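Local coordinates for protein putative tryptophan halogenase (Xanthomonas campestris pv. campestris, PDB 6Y1W) that is a flavin-dependent halogenase that probably uses reduced FAD, oxygen and a halide to halogenate an aromatic substrate, at residues T26-M30 with I351-Q355; E60-L66 with E347-H352; T84-V90 with N160-D166; G272-R276 with L343-E347. All blocks are in the same frame, centred on the assembly; numbering follows the deposited sequence.

Interaction 1 (T26-M30 with I351-Q355); sequences TAGWM and IHLIQ
With CG1 of Ile354 set opposite its carbonyl carbon (chi1 -67°), the CG2 and CD1 methyls both meet the 26-30 helix, while Met30 runs out straight and then turns at its thioether (chi3 70°), laying CE between Ile351 and Gln355, one helical turn apart. Ile354 is the centre of the contact. Its CG2 rests 3.9 Å from Ala27 CA, and its CD1 lies the same 3.9 Å from Ala27 CB, so one isoleucine spans both backbone and methyl of a small residue. Met30 crosses Ile354 nearly at right angles, with SD 3.8 Å from Ile354 CG2. Beyond the sulfur, CE settles between Ile351 CG2 at 3.9 Å and Gln355 CB, also 3.9 Å from that CE, close to Ile351 O, which already accepts the helical bond from Gln355 N. The segments' axes approach to 10.0 Å and cross at -36°. Phe69 of helix 65-73 also packs on Met30, and the amide of Gln355 is held by Ser65 O. Backbone N of Thr26 and of Ala27 hydrogen-bond a tartrate, probably from the crystallisation liquor. Segment 26-30 lies in helix 25-39, whose first turn carries the end of what is probably the Rossmann-type GxGxxG motif. Thr26 CG2 touches Ile351 CG1 at 3.8 Å; Thr26, Ala27 and Ile351 are predicted to bind FAD, so the contact probably joins two walls of the flavin site.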
loop_
_atom_site.group_PDB
_atom_site.type_symbol
_atom_site.label_atom_id
_atom_site.label_comp_id
_atom_site.label_asym_id
_atom_site.label_seq_id
_atom_site.Cartn_x
_atom_site.Cartn_y
_atom_site.Cartn_z
ATOM N N THR A 26 -2.056 17.099 23.696
ATOM C CA THR A 26 -1.902 15.803 23.060
ATOM C C THR A 26 -0.759 15.808 22.043
ATOM O O THR A 26 0.048 14.877 21.957
ATOM C CB THR A 26 -3.227 15.476 22.386
ATOM O OG1 THR A 26 -4.295 15.677 23.338
ATOM C CG2 THR A 26 -3.221 14.093 21.879
ATOM N N ALA A 27 -0.741 16.834 21.190
ATOM C CA ALA A 27 0.254 16.816 20.113
ATOM C C ALA A 27 1.665 16.868 20.670
ATOM O O ALA A 27 2.540 16.096 20.259
ATOM C CB ALA A 27 0.024 17.981 19.147
ATOM N N GLY A 28 1.901 17.793 21.592
ATOM C CA GLY A 28 3.252 17.990 22.098
ATOM C C GLY A 28 3.729 16.792 22.897
ATOM O O GLY A 28 4.888 16.348 22.736
ATOM N N TRP A 29 2.853 16.252 23.760
ATOM C CA TRP A 29 3.330 15.168 24.619
ATOM C C TRP A 29 3.315 13.831 23.902
ATOM O O TRP A 29 4.097 12.946 24.260
ATOM C CB TRP A 29 2.540 15.130 25.946
ATOM C CG TRP A 29 2.928 16.296 26.846
ATOM C CD1 TRP A 29 2.150 17.367 27.186
ATOM C CD2 TRP A 29 4.206 16.519 27.462
ATOM N NE1 TRP A 29 2.859 18.223 27.996
ATOM C CE2 TRP A 29 4.128 17.731 28.166
ATOM C CE3 TRP A 29 5.403 15.804 27.480
ATOM C CZ2 TRP A 29 5.211 18.256 28.885
ATOM C CZ3 TRP A 29 6.470 16.313 28.181
ATOM C CH2 TRP A 29 6.372 17.538 28.877
ATOM N N MET A 30 2.459 13.622 22.896
ATOM C CA MET A 30 2.644 12.432 22.067
ATOM C C MET A 30 3.984 12.497 21.344
ATOM O O MET A 30 4.674 11.480 21.212
ATOM C CB MET A 30 1.504 12.271 21.049
ATOM C CG MET A 30 0.208 11.757 21.583
ATOM S SD MET A 30 -1.148 11.682 20.367
ATOM C CE MET A 30 -0.565 10.346 19.317
ATOM N N ILE A 351 -6.270 12.340 16.778
ATOM C CA ILE A 351 -5.082 11.752 17.395
ATOM C C ILE A 351 -4.291 10.906 16.406
ATOM O O ILE A 351 -3.051 10.894 16.446
ATOM C CB ILE A 351 -5.507 10.994 18.666
ATOM C CG1 ILE A 351 -5.681 12.026 19.783
ATOM C CG2 ILE A 351 -4.450 9.928 19.080
ATOM C CD1 ILE A 351 -6.295 11.444 21.059
ATOM N N HIS A 352 -4.973 10.240 15.478
ATOM C CA HIS A 352 -4.301 9.462 14.442
ATOM C C HIS A 352 -3.391 10.339 13.597
ATOM O O HIS A 352 -2.270 9.942 13.249
ATOM C CB HIS A 352 -5.363 8.790 13.578
ATOM C CG HIS A 352 -4.811 8.222 12.313
ATOM N ND1 HIS A 352 -4.243 6.967 12.249
ATOM C CD2 HIS A 352 -4.756 8.731 11.060
ATOM C CE1 HIS A 352 -3.859 6.724 11.002
ATOM N NE2 HIS A 352 -4.169 7.778 10.261
ATOM N N LEU A 353 -3.867 11.534 13.232
ATOM C CA LEU A 353 -3.048 12.386 12.390
ATOM C C LEU A 353 -1.835 12.910 13.136
ATOM O O LEU A 353 -0.790 13.092 12.519
ATOM C CB LEU A 353 -3.873 13.544 11.832
ATOM C CG LEU A 353 -4.775 13.058 10.689
ATOM C CD1 LEU A 353 -5.879 14.090 10.445
ATOM C CD2 LEU A 353 -4.013 12.741 9.401
ATOM N N ILE A 354 -1.950 13.138 14.449
ATOM C CA ILE A 354 -0.763 13.440 15.257
ATOM C C ILE A 354 0.209 12.271 15.212
ATOM O O ILE A 354 1.414 12.435 14.965
ATOM C CB ILE A 354 -1.171 13.768 16.705
ATOM C CG1 ILE A 354 -1.967 15.082 16.741
ATOM C CG2 ILE A 354 0.111 13.944 17.552
ATOM C CD1 ILE A 354 -2.678 15.325 18.106
ATOM N N GLN A 355 -0.299 11.062 15.488
ATOM C CA GLN A 355 0.549 9.877 15.509
ATOM C C GLN A 355 1.244 9.680 14.174
ATOM O O GLN A 355 2.445 9.377 14.134
ATOM C CB GLN A 355 -0.287 8.645 15.837
ATOM C CG GLN A 355 0.427 7.342 15.503
ATOM C CD GLN A 355 -0.391 6.129 15.912
ATOM O OE1 GLN A 355 -1.313 6.231 16.763
ATOM N NE2 GLN A 355 -0.038 4.960 15.365
#

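Interaction 2 (E60-L66 with E347-H352); sequences EATIPSL and ESTNIH. With BUD ((2S,3S)-butane-2,3-diol), chain H.
Beside the predicted catalytic lysine of the halogenase, the strand end at Glu60 and Ala61 and the turn after it meet the loop that opens helix 350-363. Asn350 ND2 donates to Glu60 OE2 over 2.7 Å, almost straight at 169°. The acceptor lies in the amide plane and uses its syn lone pair, and the two flat groups are nearly coplanar. A water completes this corner: it gives hydrogen bonds to Glu60 OE2 and Ala61 O, each 2.7 Å from its oxygen, and takes one from Ile351 N at 3.1 Å. The carboxylate of Glu60 thus lies beside the N-terminal end of helix 350-363, whose dipole would probably help stabilise its charge; Ile351 CD1 lies over the carboxylate face, 3.7 Å from Glu60 CD. In this tryptophan-halogenase fold the turn from strand 59-61 to helix 65-73 packs on that helix start. Ser348 presses its OG to 3.4 Å from Ala61 CB, and that hydroxyl also binds Lys89 NZ, which also donates to Thr62 O. The neighbouring Glu347, predicted to bind L-tryptophan, is tied to His395 and His106. At the far end Ser65 OG and His352 ND1 are hydrogen-bonded at 2.8 Å, the hydroxyl at the ring edge near its plane. Ser65 reaches it because its hydroxyl is tucked between backbone N and carbonyl carbon (chi1 60°). Ile63 fits between His352 and the backbone of Ser348, its CD1 3.6 Å from His352 CB and its CG2 near Ser348 O. Its CB also touches C1 of a bound butanediol, 3.8 Å away.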
loop_
_atom_site.group_PDB
_atom_site.type_symbol
_atom_site.label_atom_id
_atom_site.label_comp_id
_atom_site.label_asym_id
_atom_site.label_seq_id
_atom_site.Cartn_x
_atom_site.Cartn_y
_atom_site.Cartn_z
ATOM N N GLU A 60 -12.517 12.191 23.914
ATOM C CA GLU A 60 -12.158 12.059 22.513
ATOM C C GLU A 60 -12.183 10.599 22.097
ATOM O O GLU A 60 -11.745 9.733 22.859
ATOM C CB GLU A 60 -10.753 12.674 22.310
ATOM C CG GLU A 60 -10.293 12.706 20.901
ATOM C CD GLU A 60 -9.168 13.731 20.651
ATOM O OE1 GLU A 60 -8.793 14.546 21.531
ATOM O OE2 GLU A 60 -8.679 13.732 19.510
ATOM N N ALA A 61 -12.666 10.313 20.882
ATOM C CA ALA A 61 -12.589 8.963 20.330
ATOM C C ALA A 61 -11.336 8.796 19.441
ATOM O O ALA A 61 -10.742 9.765 18.967
ATOM C CB ALA A 61 -13.861 8.652 19.530
ATOM N N THR A 62 -10.912 7.545 19.282
ATOM C CA THR A 62 -9.656 7.217 18.604
ATOM C C THR A 62 -9.915 6.066 17.632
ATOM O O THR A 62 -11.051 5.567 17.484
ATOM C CB THR A 62 -8.537 6.810 19.600
ATOM O OG1 THR A 62 -8.986 5.723 20.415
ATOM C CG2 THR A 62 -8.149 7.958 20.547
ATOM N N ILE A 63 -8.872 5.671 16.919
ATOM C CA ILE A 63 -8.965 4.554 15.974
ATOM C C ILE A 63 -7.822 3.570 16.207
ATOM O O ILE A 63 -6.909 3.856 17.011
ATOM C CB ILE A 63 -9.033 5.077 14.523
ATOM C CG1 ILE A 63 -7.904 6.034 14.210
ATOM C CG2 ILE A 63 -10.392 5.804 14.282
ATOM C CD1 ILE A 63 -7.947 6.469 12.711
ATOM N N PRO A 64 -7.843 2.396 15.570
ATOM C CA PRO A 64 -6.954 1.311 16.032
ATOM C C PRO A 64 -5.475 1.588 15.878
ATOM O O PRO A 64 -4.671 0.880 16.499
ATOM C CB PRO A 64 -7.389 0.116 15.176
ATOM C CG PRO A 64 -8.894 0.369 14.969
ATOM C CD PRO A 64 -8.957 1.854 14.747
ATOM N N SER A 65 -5.075 2.545 15.043
ATOM C CA SER A 65 -3.651 2.866 14.981
ATOM C C SER A 65 -3.080 3.241 16.348
ATOM O O SER A 65 -1.870 3.082 16.563
ATOM C CB SER A 65 -3.430 3.981 13.957
ATOM O OG SER A 65 -4.166 5.145 14.334
ATOM N N LEU A 66 -3.896 3.760 17.277
ATOM C CA LEU A 66 -3.325 4.125 18.568
ATOM C C LEU A 66 -2.902 2.883 19.342
ATOM O O LEU A 66 -2.002 2.959 20.181
ATOM C CB LEU A 66 -4.297 4.942 19.422
ATOM C CG LEU A 66 -3.659 5.671 20.615
ATOM C CD1 LEU A 66 -2.708 6.785 20.163
ATOM C CD2 LEU A 66 -4.718 6.295 21.517
ATOM N N GLU A 347 -14.858 10.971 11.879
ATOM C CA GLU A 347 -14.284 9.632 11.834
ATOM C C GLU A 347 -13.120 9.490 12.816
ATOM O O GLU A 347 -12.258 8.631 12.634
ATOM C CB GLU A 347 -13.819 9.264 10.412
ATOM C CG GLU A 347 -14.983 8.905 9.463
ATOM C CD GLU A 347 -15.586 7.528 9.730
ATOM O OE1 GLU A 347 -14.986 6.721 10.489
ATOM O OE2 GLU A 347 -16.715 7.237 9.174
ATOM N N SER A 348 -13.083 10.317 13.868
ATOM C CA SER A 348 -12.138 10.148 14.980
ATOM C C SER A 348 -10.693 10.066 14.493
ATOM O O SER A 348 -9.943 9.173 14.886
ATOM C CB SER A 348 -12.462 8.914 15.854
ATOM O OG SER A 348 -13.880 8.732 16.097
ATOM N N THR A 349 -10.284 11.030 13.673
ATOM C CA THR A 349 -8.953 11.008 13.063
ATOM C C THR A 349 -7.952 11.977 13.709
ATOM O O THR A 349 -6.786 11.959 13.307
ATOM C CB THR A 349 -9.029 11.304 11.558
ATOM O OG1 THR A 349 -9.854 12.461 11.302
ATOM C CG2 THR A 349 -9.571 10.106 10.780
ATOM N N ASN A 350 -8.326 12.790 14.707
ATOM C CA ASN A 350 -7.405 13.832 15.207
ATOM C C ASN A 350 -6.123 13.234 15.794
ATOM O O ASN A 350 -4.997 13.582 15.394
ATOM C CB ASN A 350 -8.117 14.682 16.277
ATOM C CG ASN A 350 -7.158 15.624 17.010
ATOM O OD1 ASN A 350 -6.545 16.460 16.357
ATOM N ND2 ASN A 350 -7.018 15.501 18.357
ATOM N N ILE A 351 -6.270 12.340 16.778
ATOM C CA ILE A 351 -5.082 11.752 17.395
ATOM C C ILE A 351 -4.291 10.906 16.406
ATOM O O ILE A 351 -3.051 10.894 16.446
ATOM C CB ILE A 351 -5.507 10.994 18.666
ATOM C CG1 ILE A 351 -5.681 12.026 19.783
ATOM C CG2 ILE A 351 -4.450 9.928 19.080
ATOM C CD1 ILE A 351 -6.295 11.444 21.059
ATOM N N HIS A 352 -4.973 10.240 15.478
ATOM C CA HIS A 352 -4.301 9.462 14.442
ATOM C C HIS A 352 -3.391 10.339 13.597
ATOM O O HIS A 352 -2.270 9.942 13.249
ATOM C CB HIS A 352 -5.363 8.790 13.578
ATOM C CG HIS A 352 -4.811 8.222 12.313
ATOM N ND1 HIS A 352 -4.243 6.967 12.249
ATOM C CD2 HIS A 352 -4.756 8.731 11.060
ATOM C CE1 HIS A 352 -3.859 6.724 11.002
ATOM N NE2 HIS A 352 -4.169 7.778 10.261
HETATM C C1 BUD H . -10.066 3.379 11.243
HETATM O O1 BUD H . -12.082 3.519 9.996
HETATM C C2 BUD H . -10.701 3.280 9.855
HETATM O O2 BUD H . -10.951 1.747 7.948
HETATM C C3 BUD H . -10.465 1.881 9.275
HETATM C C4 BUD H . -8.960 1.591 9.287
HETATM O O HOH W 1 -8.944 11.480 17.968
#

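Interaction 3 (T84-V90 with N160-D166); sequences TQATFKV and NYAYHLD
Asn160 brings its carbonyl O to 4.1 Å from Val90 CG1, and this buried oxygen has no polar partner. Tyr161 then lies alongside Phe88, the two side chains pointing the same way. The edge of Phe88 is turned to the tyrosine face in an offset edge-to-face stack, centroids 5.5 Å apart and planes at 77°. At Ala162 the antiparallel pairing starts: this residue and Lys89 form a hydrogen-bonded pair, Ala162 N to Lys89 O at 2.8 Å, with Lys89 N returning the bond to Ala162 O. Tyr163 is paired with Phe88 at a non-hydrogen-bonded site, from which their side chains diverge. His164 pairs with Thr87 through both backbone bonds and adds a third: its ring ND1 donates to Thr87 OG1 at 3.0 Å, with the acceptor close to the ring plane. A chi1 of 65° turns that oxygen to the imidazole; it is also hydrogen-bonded to Pro278 O. The extended chain of Lys89 runs over the imidazole, its CB 3.7 Å from the ring centroid and 26° off the normal. Leu165 CB touches Ala86 CB, and Asp166 N closes the register on Thr84 O at 3.0 Å. Asp166 also caps the following helix and forms a salt bridge with Arg282. Phe88 and Tyr163 touch Met81 of helix 77-83; 162-166 is the central strand of a three-stranded antiparallel sheet, from which Lys89, the predicted active-site residue, reaches Ser348 with NZ.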
loop_
_atom_site.group_PDB
_atom_site.type_symbol
_atom_site.label_atom_id
_atom_site.label_comp_id
_atom_site.label_asym_id
_atom_site.label_seq_id
_atom_site.Cartn_x
_atom_site.Cartn_y
_atom_site.Cartn_z
ATOM N N THR A 84 -6.741 7.178 31.954
ATOM C CA THR A 84 -7.374 8.164 31.091
ATOM C C THR A 84 -8.883 8.006 31.086
ATOM O O THR A 84 -9.544 8.544 30.201
ATOM C CB THR A 84 -6.820 8.084 29.662
ATOM O OG1 THR A 84 -7.053 6.793 29.135
ATOM C CG2 THR A 84 -5.284 8.387 29.653
ATOM N N GLN A 85 -9.445 7.307 32.086
ATOM C CA GLN A 85 -10.896 7.071 32.182
ATOM C C GLN A 85 -11.443 6.377 30.930
ATOM O O GLN A 85 -12.627 6.557 30.569
ATOM C CB GLN A 85 -11.672 8.367 32.467
ATOM C CG GLN A 85 -11.252 9.042 33.794
ATOM C CD GLN A 85 -11.916 8.362 34.979
ATOM O OE1 GLN A 85 -13.068 7.907 34.898
ATOM N NE2 GLN A 85 -11.168 8.259 36.090
ATOM N N ALA A 86 -10.613 5.540 30.281
ATOM C CA ALA A 86 -10.927 5.127 28.912
ATOM C C ALA A 86 -11.894 3.953 28.841
ATOM O O ALA A 86 -11.965 3.117 29.742
ATOM C CB ALA A 86 -9.652 4.753 28.148
ATOM N N THR A 87 -12.638 3.881 27.729
ATOM C CA THR A 87 -13.468 2.720 27.424
ATOM C C THR A 87 -13.096 2.196 26.043
ATOM O O THR A 87 -12.325 2.819 25.308
ATOM C CB THR A 87 -14.985 3.055 27.466
ATOM O OG1 THR A 87 -15.294 3.991 26.425
ATOM C CG2 THR A 87 -15.399 3.689 28.853
ATOM N N PHE A 88 -13.666 1.061 25.673
ATOM C CA PHE A 88 -13.382 0.505 24.358
ATOM C C PHE A 88 -14.356 1.018 23.303
ATOM O O PHE A 88 -15.521 1.334 23.588
ATOM C CB PHE A 88 -13.418 -1.033 24.402
ATOM C CG PHE A 88 -12.300 -1.621 25.206
ATOM C CD1 PHE A 88 -11.011 -1.748 24.645
ATOM C CD2 PHE A 88 -12.491 -2.014 26.520
ATOM C CE1 PHE A 88 -9.948 -2.253 25.386
ATOM C CE2 PHE A 88 -11.409 -2.523 27.268
ATOM C CZ PHE A 88 -10.153 -2.639 26.700
ATOM N N LYS A 89 -13.858 1.069 22.058
ATOM C CA LYS A 89 -14.643 1.524 20.918
ATOM C C LYS A 89 -14.509 0.514 19.803
ATOM O O LYS A 89 -13.386 0.155 19.450
ATOM C CB LYS A 89 -14.117 2.890 20.428
ATOM C CG LYS A 89 -14.808 3.371 19.146
ATOM C CD LYS A 89 -14.136 4.635 18.637
ATOM C CE LYS A 89 -14.700 4.994 17.231
ATOM N NZ LYS A 89 -13.747 5.971 16.531
ATOM N N VAL A 90 -15.644 0.067 19.238
ATOM C CA VAL A 90 -15.610 -0.832 18.082
ATOM C C VAL A 90 -16.224 -0.215 16.835
ATOM O O VAL A 90 -16.243 -0.873 15.786
ATOM C CB VAL A 90 -16.276 -2.188 18.386
ATOM C CG1 VAL A 90 -15.517 -2.917 19.486
ATOM C CG2 VAL A 90 -17.751 -1.980 18.789
ATOM N N ASN A 160 -11.181 -6.101 16.495
ATOM C CA ASN A 160 -10.553 -4.843 16.122
ATOM C C ASN A 160 -11.212 -3.695 16.875
ATOM O O ASN A 160 -12.448 -3.614 16.896
ATOM C CB ASN A 160 -10.690 -4.638 14.615
ATOM C CG ASN A 160 -9.906 -5.690 13.850
ATOM O OD1 ASN A 160 -8.693 -5.585 13.752
ATOM N ND2 ASN A 160 -10.581 -6.743 13.389
ATOM N N TYR A 161 -10.406 -2.835 17.509
ATOM C CA TYR A 161 -10.985 -1.884 18.458
ATOM C C TYR A 161 -10.041 -0.704 18.646
ATOM O O TYR A 161 -8.868 -0.731 18.244
ATOM C CB TYR A 161 -11.257 -2.534 19.836
ATOM C CG TYR A 161 -9.972 -2.912 20.556
ATOM C CD1 TYR A 161 -9.378 -4.174 20.362
ATOM C CD2 TYR A 161 -9.351 -2.021 21.424
ATOM C CE1 TYR A 161 -8.178 -4.485 20.962
ATOM C CE2 TYR A 161 -8.137 -2.352 22.051
ATOM C CZ TYR A 161 -7.586 -3.599 21.823
ATOM O OH TYR A 161 -6.390 -3.952 22.420
ATOM N N ALA A 162 -10.580 0.348 19.284
ATOM C CA ALA A 162 -9.776 1.473 19.752
ATOM C C ALA A 162 -10.397 1.966 21.063
ATOM O O ALA A 162 -11.008 1.160 21.782
ATOM C CB ALA A 162 -9.703 2.583 18.703
ATOM N N TYR A 163 -10.287 3.269 21.374
ATOM C CA TYR A 163 -10.634 3.765 22.707
ATOM C C TYR A 163 -11.453 5.043 22.645
ATOM O O TYR A 163 -11.327 5.852 21.725
ATOM C CB TYR A 163 -9.376 4.102 23.524
ATOM C CG TYR A 163 -8.281 3.052 23.423
ATOM C CD1 TYR A 163 -8.393 1.869 24.117
ATOM C CD2 TYR A 163 -7.163 3.291 22.640
ATOM C CE1 TYR A 163 -7.384 0.895 24.037
ATOM C CE2 TYR A 163 -6.138 2.328 22.532
ATOM C CZ TYR A 163 -6.252 1.157 23.262
ATOM O OH TYR A 163 -5.214 0.253 23.123
ATOM N N HIS A 164 -12.239 5.254 23.695
ATOM C CA HIS A 164 -12.713 6.573 24.063
ATOM C C HIS A 164 -11.876 6.999 25.256
ATOM O O HIS A 164 -11.742 6.220 26.199
ATOM C CB HIS A 164 -14.199 6.505 24.463
ATOM C CG HIS A 164 -15.089 5.918 23.398
ATOM N ND1 HIS A 164 -15.692 4.678 23.535
ATOM C CD2 HIS A 164 -15.442 6.375 22.162
ATOM C CE1 HIS A 164 -16.423 4.423 22.457
ATOM N NE2 HIS A 164 -16.275 5.429 21.606
ATOM N N LEU A 165 -11.312 8.216 25.232
ATOM C CA LEU A 165 -10.400 8.568 26.309
ATOM C C LEU A 165 -10.559 10.029 26.705
ATOM O O LEU A 165 -11.128 10.843 25.978
ATOM C CB LEU A 165 -8.923 8.280 25.943
ATOM C CG LEU A 165 -8.385 8.908 24.641
ATOM C CD1 LEU A 165 -8.085 10.393 24.827
ATOM C CD2 LEU A 165 -7.118 8.180 24.147
ATOM N N ASP A 166 -10.065 10.344 27.901
ATOM C CA ASP A 166 -9.969 11.744 28.332
ATOM C C ASP A 166 -8.651 12.281 27.796
ATOM O O ASP A 166 -7.581 11.799 28.175
ATOM C CB ASP A 166 -10.021 11.840 29.866
ATOM C CG ASP A 166 -10.009 13.299 30.350
ATOM O OD1 ASP A 166 -9.035 14.020 30.050
ATOM O OD2 ASP A 166 -10.971 13.760 31.024
#

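Interaction 4 (G272-R276 with L343-E347); sequences GWMWR and LEPIE
The WxWxIP motif, a signature of flavin-dependent halogenases, supplies Trp273 and Trp275 on strand 272-278, and both lean on the loop that leads to Glu347. Trp273 carries the contact. Its indole N-H, NE1, donates to Glu344 OE1 over 2.8 Å at 152°, with the oxygen near the ring plane and the ring and carboxylate only 19° apart. The carboxylate uses its anti lone pair here, and the same OE1 also binds Tyr396 OH on helix 371-397, so two hydrogen bonds hold this oxygen. In Glu344 a chi1 of 72° turns CG back over the backbone before the chain extends to the indole. The benzo end of Trp273 meets the backbone of the loop: CZ2 lies 3.5 Å from Ile346 CA and 3.7 Å from Ile346 CB. Its CH2 comes 3.7 Å from Pro345 O. Ile346 lays its CG1 over one indole face, displaced toward the rim, and Trp97 of strand 91-99 also meets this indole. The motif thus packs on the residues just before Glu347, which is predicted to bind L-tryptophan. Trp275 makes a lighter contact from the same side of the strand, and Pro345 CG serves both rings: it stands 4.1 Å from Trp273 CZ2 and 4.4 Å from Trp275 CE3.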
loop_
_atom_site.group_PDB
_atom_site.type_symbol
_atom_site.label_atom_id
_atom_site.label_comp_id
_atom_site.label_asym_id
_atom_site.label_seq_id
_atom_site.Cartn_x
_atom_site.Cartn_y
_atom_site.Cartn_z
ATOM N N GLY A 272 -25.637 20.193 10.822
ATOM C CA GLY A 272 -24.461 19.716 11.532
ATOM C C GLY A 272 -24.764 18.362 12.136
ATOM O O GLY A 272 -25.692 17.680 11.710
ATOM N N TRP A 273 -23.966 17.995 13.141
ATOM C CA TRP A 273 -24.124 16.685 13.737
ATOM C C TRP A 273 -23.589 16.718 15.159
ATOM O O TRP A 273 -22.838 17.617 15.533
ATOM C CB TRP A 273 -23.415 15.613 12.897
ATOM C CG TRP A 273 -21.913 15.739 12.867
ATOM C CD1 TRP A 273 -21.192 16.519 12.031
ATOM C CD2 TRP A 273 -20.971 15.045 13.693
ATOM N NE1 TRP A 273 -19.835 16.408 12.308
ATOM C CE2 TRP A 273 -19.683 15.488 13.317
ATOM C CE3 TRP A 273 -21.089 14.101 14.722
ATOM C CZ2 TRP A 273 -18.518 15.013 13.936
ATOM C CZ3 TRP A 273 -19.944 13.630 15.329
ATOM C CH2 TRP A 273 -18.672 14.080 14.939
ATOM N N MET A 274 -23.975 15.702 15.953
ATOM C CA MET A 274 -23.617 15.680 17.371
ATOM C C MET A 274 -22.827 14.423 17.682
ATOM O O MET A 274 -23.184 13.339 17.228
ATOM C CB MET A 274 -24.878 15.700 18.243
ATOM C CG MET A 274 -25.560 17.080 18.306
ATOM S SD MET A 274 -27.260 16.818 18.920
ATOM C CE MET A 274 -28.191 16.235 17.491
ATOM N N TRP A 275 -21.772 14.553 18.498
ATOM C CA TRP A 275 -21.108 13.362 19.007
ATOM C C TRP A 275 -21.561 13.026 20.424
ATOM O O TRP A 275 -21.934 13.905 21.216
ATOM C CB TRP A 275 -19.575 13.511 19.028
ATOM C CG TRP A 275 -18.944 14.408 20.087
ATOM C CD1 TRP A 275 -18.658 14.083 21.413
ATOM C CD2 TRP A 275 -18.422 15.723 19.880
ATOM N NE1 TRP A 275 -18.015 15.146 22.029
ATOM C CE2 TRP A 275 -17.885 16.169 21.116
ATOM C CE3 TRP A 275 -18.388 16.589 18.775
ATOM C CZ2 TRP A 275 -17.274 17.413 21.260
ATOM C CZ3 TRP A 275 -17.804 17.833 18.929
ATOM C CH2 TRP A 275 -17.274 18.248 20.169
ATOM N N ARG A 276 -21.475 11.738 20.747
ATOM C CA ARG A 276 -21.678 11.246 22.114
ATOM C C ARG A 276 -20.647 10.161 22.346
ATOM O O ARG A 276 -20.574 9.210 21.564
ATOM C CB ARG A 276 -23.110 10.712 22.283
ATOM C CG ARG A 276 -23.442 10.493 23.760
ATOM C CD ARG A 276 -24.947 10.289 24.007
ATOM N NE ARG A 276 -25.203 10.142 25.456
ATOM C CZ ARG A 276 -25.143 8.988 26.116
ATOM N NH1 ARG A 276 -24.854 7.868 25.473
ATOM N NH2 ARG A 276 -25.393 8.941 27.438
ATOM N N LEU A 343 -9.440 18.326 10.315
ATOM C CA LEU A 343 -10.714 17.794 9.843
ATOM C C LEU A 343 -11.599 17.541 11.048
ATOM O O LEU A 343 -11.115 17.129 12.103
ATOM C CB LEU A 343 -10.530 16.498 9.066
ATOM C CG LEU A 343 -9.884 16.702 7.695
ATOM C CD1 LEU A 343 -9.464 15.386 7.094
ATOM C CD2 LEU A 343 -10.958 17.352 6.773
ATOM N N GLU A 344 -12.908 17.764 10.886
ATOM C CA GLU A 344 -13.837 17.527 11.988
ATOM C C GLU A 344 -13.810 16.065 12.467
ATOM O O GLU A 344 -13.414 15.157 11.724
ATOM C CB GLU A 344 -15.247 17.897 11.529
ATOM C CG GLU A 344 -15.822 16.895 10.541
ATOM C CD GLU A 344 -16.992 17.489 9.780
ATOM O OE1 GLU A 344 -18.143 17.446 10.304
ATOM O OE2 GLU A 344 -16.745 18.053 8.694
ATOM N N PRO A 345 -14.228 15.807 13.742
ATOM C CA PRO A 345 -14.014 14.463 14.328
ATOM C C PRO A 345 -15.038 13.420 13.937
ATOM O O PRO A 345 -15.327 12.498 14.720
ATOM C CB PRO A 345 -14.065 14.735 15.842
ATOM C CG PRO A 345 -15.022 15.883 15.962
ATOM C CD PRO A 345 -14.666 16.781 14.755
ATOM N N ILE A 346 -15.561 13.527 12.712
ATOM C CA ILE A 346 -16.628 12.635 12.277
ATOM C C ILE A 346 -16.152 11.194 12.151
ATOM O O ILE A 346 -16.950 10.265 12.313
ATOM C CB ILE A 346 -17.209 13.161 10.957
ATOM C CG1 ILE A 346 -18.429 12.362 10.527
ATOM C CG2 ILE A 346 -16.170 13.061 9.814
ATOM C CD1 ILE A 346 -19.099 12.973 9.276
ATOM N N GLU A 347 -14.858 10.971 11.879
ATOM C CA GLU A 347 -14.284 9.632 11.834
ATOM C C GLU A 347 -13.120 9.490 12.816
ATOM O O GLU A 347 -12.258 8.631 12.634
ATOM C CB GLU A 347 -13.819 9.264 10.412
ATOM C CG GLU A 347 -14.983 8.905 9.463
ATOM C CD GLU A 347 -15.586 7.528 9.730
ATOM O OE1 GLU A 347 -14.986 6.721 10.489
ATOM O OE2 GLU A 347 -16.715 7.237 9.174
#

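Overall arrangement
Interactions 1 and 2 both finish on helix 350-363, sharing Ile351 and His352, with centres 10 Å apart; Gln355 of the first binds the backbone O of Ser65 in the second. Interactions 2 and 3, also 10 Å apart between centres, meet in the three-stranded sheet where 162-166 lies between 59-61 and 87-89, and the Ser348-Lys89 bond joins them. Interaction 4 shares Glu347 with interaction 2, about 12 Å away between centres. Along the chain, interactions 3 and 4 follow one another inside the loops closed by 1 and 2. The 343-355 stretch thus runs from the WxWxIP strand past the predicted catalytic lysine to the probable FAD site.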